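Local coordinates for vesicular integral-membrane protein VIP36 (Canis lupus familiaris, PDB 2DUO) that acts as a calcium-dependent intracellular lectin of the early secretory pathway, binding high-mannose glycans and taking part in the transport and sorting of the glycoproteins that carry them, at residues 28-33 with 50-55; 116-121 with 143-148; 129-134 with 149-154. All coordinates share one frame; numbering follows the deposited sequence.

In the fold
This chain is the L-type lectin domain, a sandwich of two antiparallel sheets. From the N terminus, interaction 1 comes first: 50-55 returns beside 28-33 and closes a loop of 16 residues, pairing the edge strand 27-31 with its inner neighbour. It is complete before interaction 2 opens. There, 143-148 comes back to 116-121 around calcium, joining the loops on the two ends of strand 128-135 in sequence. Interaction 3 starts between these segments and ends after them, so interactions 2 and 3 cross. It pairs 129-134 with 149-154 at the other edge of the sheet that holds interaction 1. Interactions 1 and 3 therefore mark its two borders, their centres about 23 Å apart.

Interaction 1: residues 28-33 with 50-55; sequences DFQGST and EGSIWN
Asp28 and Trp54 exchange backbone hydrogen bonds, as do Gln30 and Ser52, which makes each couple a hydrogen-bonded pair of an antiparallel ladder. The strand axes run at 167° to each other. Asp28 N lies 2.8 Å from Trp54 O, and Ser52 N lies 3.0 Å from Gln30 O; all four ladder bonds are close to straight, with N-H...O angles of at least 165°. At the end of the strand, a type II' turn from Gln30 to Thr33 brings Ser32 N to within 2.9 Å of Glu50 O. Gly31, with positive phi, sits inside that turn, its CA making a CA-H...O contact with Glu50 O.

One direct side-chain hydrogen bond joins the strands on the face of Ser52. Ser52 OG donates to Gln30 OE1 over 3.0 Å; with CG of Gln30 anti to the backbone N, the bend at chi2 (-76°) sets OE1 beside that hydroxyl. The other end of the amide, NE2, donates to a water that in turn donates to Glu50 O.

The apolar contact lies on the other face. Phe29 and Ile53 run side by side, CE2 of Phe29 3.7 Å from CD1 of Ile53, which approaches the ring obliquely. Phe29 also touches Val40 of the second sheet, placing this pair between the layers of the lectin sandwich, while Trp54, on the face of Ser52, meets the ring of Trp88.

The chemistry implies a border strand secured chiefly by its backbone: Phe29 and Ile53 turn hydrocarbon to the sandwich interior, and the outer face is a mixed one of hydroxyl, amide, carboxylate and the Trp54 indole.

Interaction 2: residues 116-121 with 143-148; sequences YPNDET and SKDGRW. With CA (calcium ion), chain C.
Asp119 and Lys144 bring their backbones together with CA atoms 4.4 Å apart, although neither segment forms a regular helix or strand. The segment 143-148 folds into a type I' turn from Lys144 to Arg147, with Asp145 and Gly146 both at positive phi and Arg147 N hydrogen-bonded to Lys144 O. This turn presents the Asp145 carboxylate to two successive amides: Asn118 N reaches OD2 of Asp145 at 2.8 Å on its syn lone pair, and Asp119 N reaches OD1 of Asp145 at 2.9 Å from somewhat out of the plane.

OD2 of Asp145 does double duty, for it also binds the calcium ion at 2.4 Å. Asn118 OD1 binds the same calcium at 2.3 Å and Tyr116 O does so at 2.4 Å; two waters and the Asp114 carboxylate complete seven ligands. Together with the calcium bond, the two amides would hold the rotation of the Asp145 carboxylate, so Asn118 and Asp119 help to position a metal ligand through their backbones.

The Asp119 carboxylate lies between two cations, and a water bridges its OD2 to OD1 of Asp145. Lys144 NZ meets OD1 of Asp119 at 2.7 Å from 47° above the carboxylate plane, its chain bent at chi2 and chi3 to get there. Arg147 NH2 comes to OD2 of Asp119 at 2.8 Å on the syn lone pair, that oxygen lying 28° out of the guanidinium plane. OD1 accepts further from Thr121 N, an Asx turn, and from Thr121 OG1. Such a setting would be expected to keep Asp119 ionised.

Tyr116, Pro117 and Asn118 belong to the carbohydrate site too. Both segments are loops flanking strand 128-135 in sequence: 116-121 follows strand 109-114, and the loop 143-148 leads toward strand 152-155.

Interaction 3: residues 129-134 with 149-154; sequences ISVMVN and TELAGC
Ile129 N donates to Cys154 O at 2.9 Å with an N-H...O angle of 159°, the shortest sound direct bond between these segments. It anchors an antiparallel ladder at one edge of the seven-stranded sheet of the lectin sandwich, where 152-155 is the outermost strand and 128-135 lies just inside it.

Farther along, the pairing slips. Val131 N donates to Ala152 O at 3.1 Å, but Val131 O accepts from Leu151 N, at 3.0 Å and nearly straight (171°). The amide and carbonyl of one residue thus address two consecutive residues. Beyond that, a water takes over: Val133 N donates to it at 3.1 Å, and it donates to Thr149 O at 2.8 Å.

CG2 of Val131 meets CB of Leu151, the two side chains crossing at about a right angle, while CD1 of Leu151 rests 3.6 Å from CG2 of Val133. Ile129 and Val131 touch strands 175-181 and 189-198, so their face is the one buried against the second sheet; the Cys154-Cys191 disulfide ties the two sheets covalently.

On the other face the Glu150 chain lies extended past Ser130, its CG 3.9 Å from CB of Ser130. Its carboxylate is engaged by the Tyr128 hydroxyl and by a salt bridge to Arg124, whose side chain also donates a hydrogen bond to Asp145 O next to the calcium site. Met132 keeps CG anti to its amide nitrogen (chi1 175°) and stays extended beyond it, a straight reach that delivers its CE methyl to 3.5 Å from Thr149 OG1.

Interaction 1: residues 28-33 with 50-55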
ATOM      1  N   ASP A  28      -6.038 -10.301  -9.293  1.00 16.99           N
ATOM      2  CA  ASP A  28      -7.403  -9.946  -9.738  1.00 16.67           C
ATOM      3  C   ASP A  28      -7.459  -8.426  -9.808  1.00 15.70           C
ATOM      4  O   ASP A  28      -6.867  -7.739  -8.969  1.00 16.11           O
ATOM      5  CB  ASP A  28      -8.469 -10.434  -8.746  1.00 16.36           C
ATOM      6  CG  ASP A  28      -8.559 -11.931  -8.680  1.00 19.68           C
ATOM      7  OD1 ASP A  28      -8.825 -12.556  -9.714  1.00 17.41           O
ATOM      8  OD2 ASP A  28      -8.358 -12.480  -7.587  1.00 22.28           O
ATOM      9  N   PHE A  29      -8.100  -7.900 -10.843  1.00 15.51           N
ATOM     10  CA  PHE A  29      -8.147  -6.450 -11.095  1.00 15.82           C
ATOM     11  C   PHE A  29      -9.576  -5.987 -10.874  1.00 16.36           C
ATOM     12  O   PHE A  29     -10.478  -6.553 -11.444  1.00 16.79           O
ATOM     13  CB  PHE A  29      -7.648  -6.099 -12.519  1.00 16.13           C
ATOM     14  CG  PHE A  29      -6.264  -6.645 -12.811  1.00 18.14           C
ATOM     15  CD1 PHE A  29      -6.084  -8.002 -13.111  1.00 18.83           C
ATOM     16  CD2 PHE A  29      -5.157  -5.821 -12.744  1.00 20.37           C
ATOM     17  CE1 PHE A  29      -4.816  -8.523 -13.341  1.00 21.66           C
ATOM     18  CE2 PHE A  29      -3.876  -6.338 -12.987  1.00 22.12           C
ATOM     19  CZ  PHE A  29      -3.709  -7.690 -13.271  1.00 19.24           C
ATOM     20  N   GLN A  30      -9.772  -4.971 -10.039  1.00 16.17           N
ATOM     21  CA  GLN A  30     -11.110  -4.620  -9.583  1.00 16.22           C
ATOM     22  C   GLN A  30     -11.376  -3.138  -9.760  1.00 15.85           C
ATOM     23  O   GLN A  30     -10.452  -2.324  -9.735  1.00 15.60           O
ATOM     24  CB  GLN A  30     -11.278  -5.053  -8.106  1.00 15.84           C
ATOM     25  CG  GLN A  30     -12.671  -4.804  -7.478  1.00 16.27           C
ATOM     26  CD  GLN A  30     -12.885  -3.343  -7.129  1.00 14.86           C
ATOM     27  OE1 GLN A  30     -11.934  -2.644  -6.812  1.00 17.20           O
ATOM     28  NE2 GLN A  30     -14.132  -2.870  -7.205  1.00 17.97           N
ATOM     29  N   GLY A  31     -12.651  -2.775  -9.932  1.00 15.55           N
ATOM     30  CA  GLY A  31     -13.023  -1.367  -9.964  1.00 15.51           C
ATOM     31  C   GLY A  31     -12.435  -0.636 -11.175  1.00 16.35           C
ATOM     32  O   GLY A  31     -12.336  -1.204 -12.259  1.00 17.15           O
ATOM     33  N   SER A  32     -12.013   0.604 -10.961  1.00 16.32           N
ATOM     34  CA  SER A  32     -11.595   1.506 -12.042  1.00 16.68           C
ATOM     35  C   SER A  32     -10.272   1.100 -12.678  1.00 17.22           C
ATOM     36  O   SER A  32      -9.861   1.708 -13.684  1.00 17.75           O
ATOM     37  CB  SER A  32     -11.541   2.963 -11.566  1.00 16.97           C
ATOM     38  OG  SER A  32     -10.663   3.118 -10.446  1.00 17.32           O
ATOM     39  N   THR A  33      -9.627   0.082 -12.102  1.00 16.67           N
ATOM     40  CA  THR A  33      -8.310  -0.360 -12.555  1.00 17.87           C
ATOM     41  C   THR A  33      -8.318  -0.696 -14.022  1.00 19.53           C
ATOM     42  O   THR A  33      -9.209  -1.410 -14.505  1.00 19.06           O
ATOM     43  CB  THR A  33      -7.834  -1.591 -11.784  1.00 17.30           C
ATOM     44  OG1 THR A  33      -7.683  -1.223 -10.412  1.00 15.36           O
ATOM     45  CG2 THR A  33      -6.484  -2.110 -12.321  1.00 18.81           C
ATOM     46  N   GLU A  50     -12.627   4.336  -7.826  1.00 16.19           N
ATOM     47  CA  GLU A  50     -12.051   3.417  -6.839  1.00 17.49           C
ATOM     48  C   GLU A  50     -11.607   2.169  -7.577  1.00 15.60           C
ATOM     49  O   GLU A  50     -12.428   1.500  -8.226  1.00 15.41           O
ATOM     50  CB  GLU A  50     -13.097   3.064  -5.763  1.00 16.38           C
ATOM     51  CG  GLU A  50     -13.574   4.311  -4.992  1.00 19.76           C
ATOM     52  CD  GLU A  50     -14.709   4.026  -4.035  1.00 22.22           C
ATOM     53  OE1 GLU A  50     -15.313   2.926  -4.119  1.00 28.21           O
ATOM     54  OE2 GLU A  50     -15.004   4.917  -3.185  1.00 29.00           O
ATOM     55  N   GLY A  51     -10.302   1.876  -7.530  1.00 14.65           N
ATOM     56  CA  GLY A  51      -9.791   0.675  -8.179  1.00 15.57           C
ATOM     57  C   GLY A  51      -8.735  -0.011  -7.347  1.00 15.50           C
ATOM     58  O   GLY A  51      -8.033   0.646  -6.569  1.00 14.63           O
ATOM     59  N   SER A  52      -8.631  -1.325  -7.524  1.00 15.43           N
ATOM     60  CA  SER A  52      -7.660  -2.117  -6.808  1.00 15.96           C
ATOM     61  C   SER A  52      -7.083  -3.263  -7.628  1.00 16.28           C
ATOM     62  O   SER A  52      -7.613  -3.650  -8.692  1.00 16.33           O
ATOM     63  CB  SER A  52      -8.287  -2.672  -5.517  1.00 15.99           C
ATOM     64  OG  SER A  52      -9.283  -3.661  -5.797  1.00 16.34           O
ATOM     65  N   ILE A  53      -6.023  -3.843  -7.070  1.00 15.84           N
ATOM     66  CA  ILE A  53      -5.420  -5.047  -7.576  1.00 17.28           C
ATOM     67  C   ILE A  53      -5.147  -5.905  -6.333  1.00 17.21           C
ATOM     68  O   ILE A  53      -4.629  -5.381  -5.330  1.00 16.27           O
ATOM     69  CB  ILE A  53      -4.141  -4.756  -8.417  1.00 17.53           C
ATOM     70  CG1 ILE A  53      -3.719  -6.012  -9.179  1.00 19.64           C
ATOM     71  CG2 ILE A  53      -3.011  -4.050  -7.553  1.00 16.92           C
ATOM     72  CD1 ILE A  53      -2.266  -6.046  -9.672  1.00 18.83           C
ATOM     73  N   TRP A  54      -5.535  -7.183  -6.397  1.00 15.53           N
ATOM     74  CA  TRP A  54      -5.396  -8.098  -5.275  1.00 16.44           C
ATOM     75  C   TRP A  54      -4.699  -9.369  -5.709  1.00 17.28           C
ATOM     76  O   TRP A  54      -5.064  -9.950  -6.729  1.00 17.85           O
ATOM     77  CB  TRP A  54      -6.765  -8.412  -4.644  1.00 15.46           C
ATOM     78  CG  TRP A  54      -7.276  -7.221  -3.901  1.00 14.72           C
ATOM     79  CD1 TRP A  54      -8.098  -6.235  -4.378  1.00 14.60           C
ATOM     80  CD2 TRP A  54      -6.931  -6.846  -2.546  1.00 15.58           C
ATOM     81  NE1 TRP A  54      -8.312  -5.283  -3.395  1.00 14.15           N
ATOM     82  CE2 TRP A  54      -7.608  -5.626  -2.266  1.00 15.35           C
ATOM     83  CE3 TRP A  54      -6.125  -7.431  -1.542  1.00 12.33           C
ATOM     84  CZ2 TRP A  54      -7.517  -4.974  -1.004  1.00 14.18           C
ATOM     85  CZ3 TRP A  54      -6.026  -6.792  -0.300  1.00 13.03           C
ATOM     86  CH2 TRP A  54      -6.727  -5.569  -0.041  1.00 12.40           C
ATOM     87  N   ASN A  55      -3.685  -9.779  -4.947  1.00 17.28           N
ATOM     88  CA  ASN A  55      -2.942 -11.033  -5.220  1.00 18.72           C
ATOM     89  C   ASN A  55      -3.948 -12.183  -5.141  1.00 19.80           C
ATOM     90  O   ASN A  55      -4.782 -12.257  -4.216  1.00 19.25           O
ATOM     91  CB  ASN A  55      -1.814 -11.184  -4.172  1.00 17.86           C
ATOM     92  CG  ASN A  55      -0.700 -12.172  -4.568  1.00 19.50           C
ATOM     93  OD1 ASN A  55       0.033 -12.633  -3.674  1.00 22.28           O
ATOM     94  ND2 ASN A  55      -0.552 -12.486  -5.859  1.00 16.97           N
TER
HETATM   95  O   HOH W   1      -7.609 -11.774  -5.169  1.00 21.32           O
HETATM   96  O   HOH W   2     -14.701   0.269  -7.388  1.00 17.27           O

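Interaction 2: residues 116-121 with 143-148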
ATOM      1  N   TYR A 116      -3.181  14.347  -0.307  1.00 19.61           N
ATOM      2  CA  TYR A 116      -3.964  15.579  -0.132  1.00 19.59           C
ATOM      3  C   TYR A 116      -4.395  15.835   1.316  1.00 19.89           C
ATOM      4  O   TYR A 116      -4.999  14.959   1.909  1.00 18.19           O
ATOM      5  CB  TYR A 116      -5.200  15.559  -1.043  1.00 20.69           C
ATOM      6  CG  TYR A 116      -6.058  16.797  -0.935  1.00 21.91           C
ATOM      7  CD1 TYR A 116      -5.710  17.973  -1.616  1.00 22.44           C
ATOM      8  CD2 TYR A 116      -7.213  16.804  -0.132  1.00 22.05           C
ATOM      9  CE1 TYR A 116      -6.494  19.122  -1.507  1.00 23.95           C
ATOM     10  CE2 TYR A 116      -8.020  17.955  -0.026  1.00 23.87           C
ATOM     11  CZ  TYR A 116      -7.638  19.111  -0.715  1.00 23.57           C
ATOM     12  OH  TYR A 116      -8.418  20.250  -0.627  1.00 25.98           O
ATOM     13  N   PRO A 117      -4.107  17.053   1.870  1.00 20.47           N
ATOM     14  CA  PRO A 117      -4.546  17.343   3.242  1.00 20.71           C
ATOM     15  C   PRO A 117      -6.046  17.639   3.284  1.00 21.13           C
ATOM     16  O   PRO A 117      -6.492  18.768   3.007  1.00 21.54           O
ATOM     17  CB  PRO A 117      -3.722  18.578   3.632  1.00 21.26           C
ATOM     18  CG  PRO A 117      -3.451  19.295   2.307  1.00 20.79           C
ATOM     19  CD  PRO A 117      -3.381  18.192   1.257  1.00 20.38           C
ATOM     20  N   ASN A 118      -6.826  16.623   3.622  1.00 20.31           N
ATOM     21  CA  ASN A 118      -8.264  16.809   3.824  1.00 21.22           C
ATOM     22  C   ASN A 118      -8.509  17.602   5.092  1.00 21.94           C
ATOM     23  O   ASN A 118      -9.501  18.332   5.198  1.00 21.47           O
ATOM     24  CB  ASN A 118      -8.985  15.468   3.902  1.00 20.82           C
ATOM     25  CG  ASN A 118      -8.946  14.716   2.586  1.00 21.62           C
ATOM     26  OD1 ASN A 118      -7.980  14.006   2.293  1.00 20.66           O
ATOM     27  ND2 ASN A 118      -9.988  14.880   1.775  1.00 20.87           N
ATOM     28  N   ASP A 119      -7.584  17.463   6.041  1.00 21.69           N
ATOM     29  CA  ASP A 119      -7.718  18.036   7.375  1.00 23.43           C
ATOM     30  C   ASP A 119      -7.350  19.521   7.343  1.00 24.73           C
ATOM     31  O   ASP A 119      -6.179  19.873   7.157  1.00 24.60           O
ATOM     32  CB  ASP A 119      -6.835  17.244   8.359  1.00 22.31           C
ATOM     33  CG  ASP A 119      -6.939  17.719   9.804  1.00 25.13           C
ATOM     34  OD1 ASP A 119      -7.691  18.661  10.104  1.00 25.54           O
ATOM     35  OD2 ASP A 119      -6.246  17.132  10.668  1.00 26.97           O
ATOM     36  N   GLU A 120      -8.361  20.371   7.544  1.00 27.05           N
ATOM     37  CA  GLU A 120      -8.191  21.832   7.547  1.00 29.54           C
ATOM     38  C   GLU A 120      -7.300  22.344   8.694  1.00 30.05           C
ATOM     39  O   GLU A 120      -6.761  23.457   8.632  1.00 30.96           O
ATOM     40  CB  GLU A 120      -9.562  22.527   7.577  1.00 30.50           C
ATOM     41  CG  GLU A 120     -10.301  22.476   6.234  1.00 35.77           C
ATOM     42  CD  GLU A 120     -11.826  22.474   6.379  1.00 42.55           C
ATOM     43  OE1 GLU A 120     -12.485  23.384   5.804  1.00 46.25           O
ATOM     44  OE2 GLU A 120     -12.374  21.566   7.054  1.00 44.24           O
ATOM     45  N   THR A 121      -7.161  21.545   9.743  1.00 30.04           N
ATOM     46  CA  THR A 121      -6.302  21.912  10.859  1.00 31.00           C
ATOM     47  C   THR A 121      -5.171  20.904  11.008  1.00 30.84           C
ATOM     48  O   THR A 121      -4.720  20.658  12.125  1.00 31.75           O
ATOM     49  CB  THR A 121      -7.077  21.996  12.201  1.00 31.20           C
ATOM     50  OG1 THR A 121      -7.701  20.730  12.470  1.00 31.81           O
ATOM     51  CG2 THR A 121      -8.148  23.103  12.166  1.00 31.72           C
ATOM     52  N   SER A 143     -11.654  12.339   6.119  1.00 21.12           N
ATOM     53  CA  SER A 143     -11.772  13.790   6.307  1.00 21.95           C
ATOM     54  C   SER A 143     -10.649  14.411   7.153  1.00 21.50           C
ATOM     55  O   SER A 143     -10.402  15.616   7.047  1.00 21.73           O
ATOM     56  CB  SER A 143     -13.164  14.159   6.861  1.00 21.26           C
ATOM     57  OG  SER A 143     -13.250  13.973   8.261  1.00 23.13           O
ATOM     58  N   LYS A 144      -9.973  13.596   7.977  1.00 20.54           N
ATOM     59  CA  LYS A 144      -8.892  14.067   8.850  1.00 19.68           C
ATOM     60  C   LYS A 144      -7.562  13.359   8.562  1.00 18.61           C
ATOM     61  O   LYS A 144      -6.670  13.306   9.415  1.00 17.83           O
ATOM     62  CB  LYS A 144      -9.276  13.921  10.334  1.00 20.35           C
ATOM     63  CG  LYS A 144     -10.555  14.706  10.723  1.00 21.80           C
ATOM     64  CD  LYS A 144     -10.349  16.228  10.767  1.00 22.90           C
ATOM     65  CE  LYS A 144      -9.502  16.659  11.954  1.00 24.98           C
ATOM     66  NZ  LYS A 144      -9.431  18.160  12.045  1.00 24.23           N
ATOM     67  N   ASP A 145      -7.443  12.855   7.334  1.00 17.81           N
ATOM     68  CA  ASP A 145      -6.250  12.126   6.882  1.00 16.90           C
ATOM     69  C   ASP A 145      -5.819  11.037   7.875  1.00 16.17           C
ATOM     70  O   ASP A 145      -4.620  10.869   8.137  1.00 16.18           O
ATOM     71  CB  ASP A 145      -5.104  13.128   6.646  1.00 16.79           C
ATOM     72  CG  ASP A 145      -5.554  14.330   5.819  1.00 17.43           C
ATOM     73  OD1 ASP A 145      -5.465  15.465   6.324  1.00 17.45           O
ATOM     74  OD2 ASP A 145      -6.014  14.115   4.673  1.00 18.19           O
ATOM     75  N   GLY A 146      -6.800  10.343   8.455  1.00 15.39           N
ATOM     76  CA  GLY A 146      -6.525   9.263   9.410  1.00 16.57           C
ATOM     77  C   GLY A 146      -5.755   9.646  10.663  1.00 17.23           C
ATOM     78  O   GLY A 146      -5.107   8.796  11.278  1.00 16.91           O
ATOM     79  N   ARG A 147      -5.837  10.920  11.055  1.00 17.07           N
ATOM     80  CA  ARG A 147      -5.131  11.427  12.241  1.00 19.39           C
ATOM     81  C   ARG A 147      -5.222  10.505  13.465  1.00 19.49           C
ATOM     82  O   ARG A 147      -4.207  10.252  14.157  1.00 20.83           O
ATOM     83  CB  ARG A 147      -5.691  12.815  12.631  1.00 19.86           C
ATOM     84  CG  ARG A 147      -4.877  13.482  13.730  1.00 23.83           C
ATOM     85  CD  ARG A 147      -5.701  14.552  14.418  1.00 29.00           C
ATOM     86  NE  ARG A 147      -5.674  15.780  13.648  1.00 31.72           N
ATOM     87  CZ  ARG A 147      -6.088  16.958  14.097  1.00 33.96           C
ATOM     88  NH1 ARG A 147      -6.575  17.063  15.324  1.00 34.75           N
ATOM     89  NH2 ARG A 147      -6.016  18.029  13.311  1.00 32.86           N
ATOM     90  N   TRP A 148      -6.427  10.005  13.707  1.00 19.28           N
ATOM     91  CA  TRP A 148      -6.780   9.339  14.972  1.00 19.85           C
ATOM     92  C   TRP A 148      -6.239   7.910  15.068  1.00 19.07           C
ATOM     93  O   TRP A 148      -6.173   7.340  16.164  1.00 19.55           O
ATOM     94  CB  TRP A 148      -8.304   9.274  15.153  1.00 19.89           C
ATOM     95  CG  TRP A 148      -9.085  10.449  14.634  1.00 21.37           C
ATOM     96  CD1 TRP A 148      -9.983  10.442  13.608  1.00 22.23           C
ATOM     97  CD2 TRP A 148      -9.045  11.789  15.129  1.00 21.27           C
ATOM     98  NE1 TRP A 148     -10.517  11.703  13.431  1.00 23.11           N
ATOM     99  CE2 TRP A 148      -9.954  12.550  14.349  1.00 21.89           C
ATOM    100  CE3 TRP A 148      -8.335  12.424  16.162  1.00 23.40           C
ATOM    101  CZ2 TRP A 148     -10.164  13.923  14.558  1.00 21.52           C
ATOM    102  CZ3 TRP A 148      -8.554  13.794  16.380  1.00 21.81           C
ATOM    103  CH2 TRP A 148      -9.457  14.520  15.578  1.00 21.78           C
TER
HETATM  104 CA    CA C   1      -5.944  12.910   2.602  1.00 19.15          CA
HETATM  105  O   HOH W   3      -4.081  15.641   8.720  1.00 36.37           O
HETATM  106  O   HOH W   4      -6.512  12.247   0.301  1.00 16.13           O
HETATM  107  O   HOH W   5      -7.345  11.104   3.486  1.00 14.60           O

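Interaction 3: residues 129-134 with 149-154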
ATOM      1  N   ILE A 129       3.078   9.656   4.100  1.00 14.81           N
ATOM      2  CA  ILE A 129       2.974   8.201   4.144  1.00 13.85           C
ATOM      3  C   ILE A 129       2.833   7.752   5.597  1.00 14.30           C
ATOM      4  O   ILE A 129       3.591   8.186   6.458  1.00 13.57           O
ATOM      5  CB  ILE A 129       4.219   7.515   3.515  1.00 12.98           C
ATOM      6  CG1 ILE A 129       4.401   7.970   2.062  1.00 15.21           C
ATOM      7  CG2 ILE A 129       4.125   5.974   3.663  1.00 13.45           C
ATOM      8  CD1 ILE A 129       5.748   7.527   1.432  1.00 14.10           C
ATOM      9  N   SER A 130       1.849   6.885   5.857  1.00 13.69           N
ATOM     10  CA  SER A 130       1.616   6.401   7.214  1.00 14.18           C
ATOM     11  C   SER A 130       1.167   4.948   7.218  1.00 13.60           C
ATOM     12  O   SER A 130       0.853   4.345   6.158  1.00 14.47           O
ATOM     13  CB  SER A 130       0.606   7.298   7.949  1.00 14.07           C
ATOM     14  OG  SER A 130      -0.655   7.246   7.320  1.00 15.95           O
ATOM     15  N   VAL A 131       1.189   4.354   8.401  1.00 13.63           N
ATOM     16  CA  VAL A 131       0.758   2.977   8.537  1.00 13.88           C
ATOM     17  C   VAL A 131      -0.385   2.880   9.564  1.00 13.51           C
ATOM     18  O   VAL A 131      -0.469   3.673  10.502  1.00 14.84           O
ATOM     19  CB  VAL A 131       1.911   2.027   8.925  1.00 13.84           C
ATOM     20  CG1 VAL A 131       2.921   1.851   7.755  1.00 16.65           C
ATOM     21  CG2 VAL A 131       2.618   2.503  10.206  1.00 14.72           C
ATOM     22  N   MET A 132      -1.219   1.871   9.384  1.00 13.67           N
ATOM     23  CA  MET A 132      -2.347   1.624  10.266  1.00 14.77           C
ATOM     24  C   MET A 132      -2.485   0.092  10.410  1.00 13.93           C
ATOM     25  O   MET A 132      -2.309  -0.641   9.445  1.00 15.77           O
ATOM     26  CB  MET A 132      -3.595   2.276   9.663  1.00 14.01           C
ATOM     27  CG  MET A 132      -4.895   2.006  10.404  1.00 15.06           C
ATOM     28  SD  MET A 132      -6.209   2.936   9.607  1.00 16.81           S
ATOM     29  CE  MET A 132      -7.596   2.494  10.674  1.00 17.05           C
ATOM     30  N   VAL A 133      -2.733  -0.371  11.625  1.00 13.74           N
ATOM     31  CA  VAL A 133      -3.007  -1.781  11.895  1.00 14.60           C
ATOM     32  C   VAL A 133      -4.432  -1.849  12.458  1.00 15.33           C
ATOM     33  O   VAL A 133      -4.788  -1.058  13.335  1.00 16.34           O
ATOM     34  CB  VAL A 133      -1.959  -2.375  12.854  1.00 14.63           C
ATOM     35  CG1 VAL A 133      -2.328  -3.821  13.266  1.00 14.81           C
ATOM     36  CG2 VAL A 133      -0.587  -2.370  12.166  1.00 13.78           C
ATOM     37  N   ASN A 134      -5.253  -2.757  11.942  1.00 14.62           N
ATOM     38  CA  ASN A 134      -6.690  -2.738  12.258  1.00 14.65           C
ATOM     39  C   ASN A 134      -7.160  -4.167  12.542  1.00 15.20           C
ATOM     40  O   ASN A 134      -6.738  -5.103  11.865  1.00 14.68           O
ATOM     41  CB  ASN A 134      -7.464  -2.117  11.068  1.00 14.91           C
ATOM     42  CG  ASN A 134      -8.871  -1.594  11.422  1.00 15.23           C
ATOM     43  OD1 ASN A 134      -9.436  -1.872  12.490  1.00 14.51           O
ATOM     44  ND2 ASN A 134      -9.443  -0.824  10.488  1.00 14.37           N
ATOM     45  N   THR A 149      -5.909   7.332  13.920  1.00 18.17           N
ATOM     46  CA  THR A 149      -5.491   5.922  13.826  1.00 18.43           C
ATOM     47  C   THR A 149      -4.072   5.726  13.244  1.00 18.37           C
ATOM     48  O   THR A 149      -3.630   4.586  13.056  1.00 20.57           O
ATOM     49  CB  THR A 149      -6.508   5.118  12.988  1.00 18.13           C
ATOM     50  OG1 THR A 149      -6.682   5.761  11.711  1.00 17.44           O
ATOM     51  CG2 THR A 149      -7.859   5.068  13.725  1.00 17.06           C
ATOM     52  N   GLU A 150      -3.349   6.808  12.974  1.00 19.12           N
ATOM     53  CA  GLU A 150      -1.956   6.707  12.470  1.00 20.03           C
ATOM     54  C   GLU A 150      -0.977   6.131  13.500  1.00 19.06           C
ATOM     55  O   GLU A 150      -0.862   6.662  14.616  1.00 19.64           O
ATOM     56  CB  GLU A 150      -1.447   8.100  12.047  1.00 20.81           C
ATOM     57  CG  GLU A 150       0.049   8.145  11.705  1.00 22.08           C
ATOM     58  CD  GLU A 150       0.614   9.572  11.579  1.00 23.83           C
ATOM     59  OE1 GLU A 150      -0.194  10.529  11.558  1.00 30.71           O
ATOM     60  OE2 GLU A 150       1.859   9.725  11.482  1.00 24.79           O
ATOM     61  N   LEU A 151      -0.265   5.058  13.142  1.00 17.54           N
ATOM     62  CA  LEU A 151       0.762   4.520  14.032  1.00 17.35           C
ATOM     63  C   LEU A 151       2.052   5.332  13.973  1.00 17.17           C
ATOM     64  O   LEU A 151       2.694   5.580  15.003  1.00 17.05           O
ATOM     65  CB  LEU A 151       1.062   3.058  13.690  1.00 18.27           C
ATOM     66  CG  LEU A 151      -0.022   2.042  14.067  1.00 18.71           C
ATOM     67  CD1 LEU A 151       0.467   0.674  13.659  1.00 22.16           C
ATOM     68  CD2 LEU A 151      -0.307   2.069  15.568  1.00 20.95           C
ATOM     69  N   ALA A 152       2.427   5.714  12.749  1.00 16.30           N
ATOM     70  CA  ALA A 152       3.680   6.410  12.445  1.00 16.37           C
ATOM     71  C   ALA A 152       3.562   6.830  10.989  1.00 16.11           C
ATOM     72  O   ALA A 152       2.755   6.275  10.238  1.00 15.68           O
ATOM     73  CB  ALA A 152       4.898   5.485  12.635  1.00 17.28           C
ATOM     74  N   GLY A 153       4.379   7.797  10.596  1.00 16.94           N
ATOM     75  CA  GLY A 153       4.360   8.277   9.237  1.00 17.80           C
ATOM     76  C   GLY A 153       5.511   9.236   8.987  1.00 18.24           C
ATOM     77  O   GLY A 153       6.332   9.484   9.879  1.00 18.12           O
ATOM     78  N   CYS A 154       5.586   9.737   7.757  1.00 18.11           N
ATOM     79  CA  CYS A 154       6.632  10.674   7.367  1.00 19.52           C
ATOM     80  C   CYS A 154       6.133  11.435   6.155  1.00 19.29           C
ATOM     81  O   CYS A 154       5.357  10.898   5.378  1.00 19.26           O
ATOM     82  CB  CYS A 154       7.926   9.900   7.022  1.00 19.80           C
ATOM     83  SG  CYS A 154       7.961   9.078   5.381  1.00 24.35           S
TER
HETATM   84  O   HOH W   6      -3.428   1.835  13.637  1.00 18.32           O